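Local structure of FrnE protein (Deinococcus radiodurans, 5CO3) at residues Ile116-Ala119 with Ala120-Gln124; Ala175-Tyr178 with Asp179-Gln182. The protein probably acts as a cytoplasmic disulfide oxidoreductase of the DsbA-like family of the thioredoxin superfamily, exchanging thiols and disulfides. All coordinates share one frame; numbering follows the deposited sequence.

Contact 1: Ile116-Ala119 with Ala120-Gln124; sequences IHYA and AEQGQ
Ala119 O takes two backbone N-H groups at the Schellman motif that ends helix 110-121. Gln124 N lies 2.8 Å from Ala119 O with an N-H...O angle of 161°, while Gln122 N approaches the same oxygen from the opposite face of the carbonyl plane. The weak partner bond of the motif joins Gly123 N to Ala120 O at 3.1 Å, and Gly123, at the C-prime position, has the positive phi that glycine readily adopts. Gln124 then occupies the N-cap position of helix 125-137, so one helix closes and the next opens within a few residues.

One residue earlier, Tyr118 O likewise takes two donors. Gln122 NE2 donates to Tyr118 O at 2.9 Å, and Glu121 N reaches it from the other face of the carbonyl. A bend at chi2 (-47°) folds the Gln122 chain back toward the helix, bringing NE2 above the Tyr118 ring as well: NE2 is 3.6 Å from Tyr118 CE1, displaced toward the rim, with ring and amide planes 29° apart. The amide thus serves a carbonyl and packs on an aromatic face at once.

Tyr118 also packs on Ala162, Ala163 and Ala166 of helix 160-169, and Ile116 faces helix 125-137. Tyr172 OH bonds Glu121 OE1, and Glu121 CG lies 3.4 Å from His117 O.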
ATOM      1  N   ILE A 116      -8.072  -3.589   6.612  1.00 28.87           N
ATOM      2  CA  ILE A 116      -7.564  -4.138   5.364  1.00 25.74           C
ATOM      3  C   ILE A 116      -7.232  -5.627   5.538  1.00 29.77           C
ATOM      4  O   ILE A 116      -7.543  -6.454   4.674  1.00 29.72           O
ATOM      5  CB  ILE A 116      -6.344  -3.372   4.872  1.00 22.78           C
ATOM      6  CG1 ILE A 116      -6.748  -1.953   4.493  1.00 27.21           C
ATOM      7  CG2 ILE A 116      -5.826  -4.030   3.597  1.00 23.77           C
ATOM      8  CD1 ILE A 116      -5.592  -0.981   4.314  1.00 26.49           C
ATOM      9  N   HIS A 117      -6.625  -5.975   6.667  1.00 31.36           N
ATOM     10  CA  HIS A 117      -6.387  -7.376   6.994  1.00 35.38           C
ATOM     11  C   HIS A 117      -7.682  -8.192   7.023  1.00 36.05           C
ATOM     12  O   HIS A 117      -7.727  -9.296   6.470  1.00 34.81           O
ATOM     13  CB  HIS A 117      -5.655  -7.487   8.324  1.00 34.78           C
ATOM     14  CG  HIS A 117      -4.181  -7.269   8.212  1.00 37.75           C
ATOM     15  ND1 HIS A 117      -3.274  -8.307   8.216  1.00 36.40           N
ATOM     16  CD2 HIS A 117      -3.456  -6.135   8.075  1.00 37.66           C
ATOM     17  CE1 HIS A 117      -2.052  -7.819   8.099  1.00 42.07           C
ATOM     18  NE2 HIS A 117      -2.134  -6.504   8.008  1.00 40.95           N
ATOM     19  N   TYR A 118      -8.736  -7.647   7.634  1.00 32.56           N
ATOM     20  CA  TYR A 118     -10.038  -8.321   7.643  1.00 35.53           C
ATOM     21  C   TYR A 118     -10.542  -8.530   6.212  1.00 37.46           C
ATOM     22  O   TYR A 118     -10.960  -9.632   5.835  1.00 38.97           O
ATOM     23  CB  TYR A 118     -11.083  -7.525   8.456  1.00 31.69           C
ATOM     24  CG  TYR A 118     -12.471  -8.116   8.308  1.00 34.59           C
ATOM     25  CD1 TYR A 118     -12.865  -9.218   9.058  1.00 40.57           C
ATOM     26  CD2 TYR A 118     -13.374  -7.594   7.387  1.00 32.30           C
ATOM     27  CE1 TYR A 118     -14.125  -9.781   8.902  1.00 41.59           C
ATOM     28  CE2 TYR A 118     -14.635  -8.145   7.225  1.00 33.60           C
ATOM     29  CZ  TYR A 118     -15.006  -9.237   7.983  1.00 40.27           C
ATOM     30  OH  TYR A 118     -16.260  -9.797   7.826  1.00 42.56           O
ATOM     31  N   ALA A 119     -10.491  -7.464   5.418  1.00 35.85           N
ATOM     32  CA  ALA A 119     -10.947  -7.505   4.036  1.00 29.37           C
ATOM     33  C   ALA A 119     -10.171  -8.524   3.220  1.00 32.61           C
ATOM     34  O   ALA A 119     -10.750  -9.221   2.388  1.00 34.30           O
ATOM     35  CB  ALA A 119     -10.829  -6.133   3.400  1.00 28.52           C
ATOM     36  N   ALA A 120      -8.866  -8.617   3.456  1.00 32.39           N
ATOM     37  CA  ALA A 120      -8.037  -9.520   2.653  1.00 34.63           C
ATOM     38  C   ALA A 120      -8.368 -10.994   2.922  1.00 41.41           C
ATOM     39  O   ALA A 120      -8.100 -11.853   2.090  1.00 41.87           O
ATOM     40  CB  ALA A 120      -6.558  -9.253   2.905  1.00 34.78           C
ATOM     41  N   GLU A 121      -8.955 -11.289   4.078  1.00 35.05           N
ATOM     42  CA  GLU A 121      -9.384 -12.654   4.364  1.00 39.88           C
ATOM     43  C   GLU A 121     -10.652 -12.974   3.587  1.00 45.99           C
ATOM     44  O   GLU A 121     -10.973 -14.142   3.360  1.00 47.90           O
ATOM     45  CB  GLU A 121      -9.594 -12.856   5.863  1.00 47.02           C
ATOM     46  CG  GLU A 121      -8.330 -12.641   6.662  1.00 53.11           C
ATOM     47  CD  GLU A 121      -8.088 -13.734   7.670  1.00 64.60           C
ATOM     48  OE1 GLU A 121      -8.833 -13.791   8.669  1.00 63.24           O
ATOM     49  OE2 GLU A 121      -7.157 -14.540   7.457  1.00 74.14           O
ATOM     50  N   GLN A 122     -11.356 -11.931   3.161  1.00 41.60           N
ATOM     51  CA  GLN A 122     -12.529 -12.094   2.307  1.00 45.14           C
ATOM     52  C   GLN A 122     -12.134 -11.922   0.843  1.00 42.90           C
ATOM     53  O   GLN A 122     -12.990 -11.900  -0.042  1.00 49.40           O
ATOM     54  CB  GLN A 122     -13.636 -11.090   2.664  1.00 39.31           C
ATOM     55  CG  GLN A 122     -13.729 -10.685   4.138  1.00 41.16           C
ATOM     56  CD  GLN A 122     -13.677 -11.857   5.093  1.00 49.71           C
ATOM     57  OE1 GLN A 122     -14.329 -12.885   4.885  1.00 51.67           O
ATOM     58  NE2 GLN A 122     -12.888 -11.711   6.153  1.00 45.44           N
ATOM     59  N   GLY A 123     -10.833 -11.801   0.594  1.00 38.62           N
ATOM     60  CA  GLY A 123     -10.330 -11.628  -0.757  1.00 43.22           C
ATOM     61  C   GLY A 123     -10.543 -10.235  -1.331  1.00 41.88           C
ATOM     62  O   GLY A 123     -10.553 -10.053  -2.551  1.00 38.49           O
ATOM     63  N   GLN A 124     -10.704  -9.245  -0.460  1.00 34.11           N
ATOM     64  CA  GLN A 124     -10.972  -7.879  -0.903  1.00 36.19           C
ATOM     65  C   GLN A 124      -9.942  -6.875  -0.387  1.00 34.82           C
ATOM     66  O   GLN A 124     -10.254  -5.698  -0.193  1.00 30.58           O
ATOM     67  CB  GLN A 124     -12.368  -7.444  -0.456  1.00 38.24           C
ATOM     68  CG  GLN A 124     -13.494  -8.224  -1.105  1.00 41.19           C
ATOM     69  CD  GLN A 124     -13.502  -8.038  -2.603  1.00 51.40           C
ATOM     70  OE1 GLN A 124     -13.230  -6.946  -3.100  1.00 52.47           O
ATOM     71  NE2 GLN A 124     -13.792  -9.110  -3.335  1.00 49.16           N
TER

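Contact 2: Ala175-Tyr178 with Asp179-Gln182; sequences AVRY and DEAQ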
ATOM      1  N   ALA A 175      -1.591  -9.073  13.536  1.00 42.28           N
ATOM      2  CA  ALA A 175      -1.191  -9.244  12.143  1.00 43.02           C
ATOM      3  C   ALA A 175      -0.594  -7.942  11.594  1.00 45.68           C
ATOM      4  O   ALA A 175       0.348  -7.966  10.808  1.00 47.90           O
ATOM      5  CB  ALA A 175      -2.373  -9.698  11.298  1.00 42.47           C
ATOM      6  N   VAL A 176      -1.131  -6.808  12.029  1.00 39.62           N
ATOM      7  CA  VAL A 176      -0.640  -5.513  11.555  1.00 42.01           C
ATOM      8  C   VAL A 176       0.761  -5.248  12.116  1.00 42.80           C
ATOM      9  O   VAL A 176       1.657  -4.817  11.393  1.00 37.79           O
ATOM     10  CB  VAL A 176      -1.615  -4.358  11.942  1.00 35.17           C
ATOM     11  CG1 VAL A 176      -0.966  -2.985  11.739  1.00 37.33           C
ATOM     12  CG2 VAL A 176      -2.908  -4.465  11.132  1.00 34.83           C
ATOM     13  N   ARG A 177       0.945  -5.522  13.407  1.00 41.94           N
ATOM     14  CA  ARG A 177       2.237  -5.312  14.052  1.00 41.77           C
ATOM     15  C   ARG A 177       3.313  -6.212  13.444  1.00 43.63           C
ATOM     16  O   ARG A 177       4.476  -5.815  13.338  1.00 46.00           O
ATOM     17  CB  ARG A 177       2.133  -5.554  15.563  1.00 44.38           C
ATOM     18  CG  ARG A 177       1.283  -4.521  16.280  1.00 42.31           C
ATOM     19  CD  ARG A 177       1.923  -3.146  16.237  1.00 42.74           C
ATOM     20  NE  ARG A 177       1.141  -2.184  17.007  1.00 41.76           N
ATOM     21  CZ  ARG A 177       0.783  -0.977  16.576  1.00 42.29           C
ATOM     22  NH1 ARG A 177       1.139  -0.558  15.366  1.00 36.56           N
ATOM     23  NH2 ARG A 177       0.068  -0.188  17.363  1.00 41.55           N
ATOM     24  N   TYR A 178       2.921  -7.415  13.031  1.00 44.34           N
ATOM     25  CA  TYR A 178       3.871  -8.343  12.431  1.00 46.16           C
ATOM     26  C   TYR A 178       4.323  -7.825  11.073  1.00 44.41           C
ATOM     27  O   TYR A 178       5.500  -7.919  10.723  1.00 45.73           O
ATOM     28  CB  TYR A 178       3.262  -9.741  12.303  1.00 47.27           C
ATOM     29  CG  TYR A 178       3.252 -10.508  13.614  1.00 64.06           C
ATOM     30  CD1 TYR A 178       3.873  -9.992  14.748  1.00 58.87           C
ATOM     31  CD2 TYR A 178       2.636 -11.749  13.714  1.00 67.10           C
ATOM     32  CE1 TYR A 178       3.873 -10.687  15.942  1.00 64.08           C
ATOM     33  CE2 TYR A 178       2.632 -12.453  14.909  1.00 66.59           C
ATOM     34  CZ  TYR A 178       3.251 -11.913  16.019  1.00 67.61           C
ATOM     35  OH  TYR A 178       3.249 -12.602  17.212  1.00 71.83           O
ATOM     36  N   ASP A 179       3.378  -7.273  10.320  1.00 41.57           N
ATOM     37  CA  ASP A 179       3.671  -6.612   9.047  1.00 39.62           C
ATOM     38  C   ASP A 179       4.709  -5.509   9.199  1.00 44.17           C
ATOM     39  O   ASP A 179       5.651  -5.401   8.415  1.00 39.86           O
ATOM     40  CB  ASP A 179       2.398  -6.012   8.454  1.00 40.58           C
ATOM     41  CG  ASP A 179       1.768  -6.893   7.410  1.00 40.69           C
ATOM     42  OD1 ASP A 179       2.440  -7.838   6.940  1.00 43.34           O
ATOM     43  OD2 ASP A 179       0.604  -6.622   7.044  1.00 37.53           O
ATOM     44  N   GLU A 180       4.516  -4.679  10.213  1.00 39.32           N
ATOM     45  CA  GLU A 180       5.393  -3.546  10.449  1.00 39.25           C
ATOM     46  C   GLU A 180       6.773  -3.983  10.923  1.00 42.34           C
ATOM     47  O   GLU A 180       7.790  -3.395  10.543  1.00 44.74           O
ATOM     48  CB  GLU A 180       4.741  -2.603  11.460  1.00 38.27           C
ATOM     49  CG  GLU A 180       3.431  -2.041  10.935  1.00 36.22           C
ATOM     50  CD  GLU A 180       2.588  -1.340  11.983  1.00 39.90           C
ATOM     51  OE1 GLU A 180       2.820  -1.525  13.193  1.00 42.34           O
ATOM     52  OE2 GLU A 180       1.676  -0.604  11.583  1.00 34.85           O
ATOM     53  N   ALA A 181       6.801  -5.010  11.767  1.00 46.52           N
ATOM     54  CA  ALA A 181       8.056  -5.594  12.210  1.00 53.09           C
ATOM     55  C   ALA A 181       8.828  -6.142  11.013  1.00 53.55           C
ATOM     56  O   ALA A 181      10.039  -5.960  10.904  1.00 50.17           O
ATOM     57  CB  ALA A 181       7.798  -6.684  13.237  1.00 50.65           C
ATOM     58  N   GLN A 182       8.118  -6.795  10.101  1.00 47.27           N
ATOM     59  CA  GLN A 182       8.769  -7.373   8.936  1.00 53.87           C
ATOM     60  C   GLN A 182       9.406  -6.282   8.072  1.00 47.11           C
ATOM     61  O   GLN A 182      10.528  -6.450   7.582  1.00 48.52           O
ATOM     62  CB  GLN A 182       7.782  -8.199   8.114  1.00 46.52           C
ATOM     63  CG  GLN A 182       8.462  -9.025   7.036  1.00 63.67           C
ATOM     64  CD  GLN A 182       7.502  -9.905   6.264  1.00 59.73           C
ATOM     65  OE1 GLN A 182       6.284  -9.802   6.418  1.00 56.61           O
ATOM     66  NE2 GLN A 182       8.049 -10.784   5.429  1.00 60.48           N
TER
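Arg177 and Glu180 meet through a salt bridge between residues three apart on helix 173-186, an i to i+3 pair. Their side chains converge from different directions: the Arg177 chain turns back at chi2 (-66°), whereas that of Glu180 runs out extended beyond CG. Arg177 NH1 lies 2.9 Å from Glu180 OE1 and meets the syn lone pair of that oxygen. The carboxylate comes up to the edge of the guanidinium rather than over its face, with OE1 almost in its plane, yet the two planes are turned 34° apart, and NH1 alone makes the bond to Glu180.

The second carboxylate oxygen leans over Val176, its OE2 3.6 Å from Val176 CG1. That methyl stands anti to the backbone N (chi1 167°), which sets it beside the extended Glu180 chain. The backbone keeps its regular i to i+4 hydrogen bonds, among them Ala181 N to Arg177 O at 2.9 Å.

Asp179 leaves this helix on another side: OD1 accepts from His50 ND1 and OD2 from Ser51 N, tying the helix to strand 45-51. Arg177 NH1 also bridges Glu53, and its guanidinium makes a cation-pi contact with Phe110. With the carboxylates of Glu180 and Glu53 close together, the shared arginine probably offsets their mutual repulsion and lowers the cost of holding both ionised.

Overall arrangement
Both contacts are local, within helices of the DsbA-like thioredoxin domain, and come in series along the chain: contact 1 at the end of helix 110-121, contact 2 within helix 173-186, beginning near its N-terminal end. Their centres are about 16 Å apart, but the two helices touch through His117, whose ring packs on Ala175 and Val176 and whose NE2 makes a weak hydrogen bond to Asp179 OD2. Ser51, on an outermost strand of the four-stranded sheet, joins both: its OG binds His117 NE2, and the same serine meets Asp179. The pair therefore shows how helices distant in sequence are joined to each other and to the thioredoxin-type sheet.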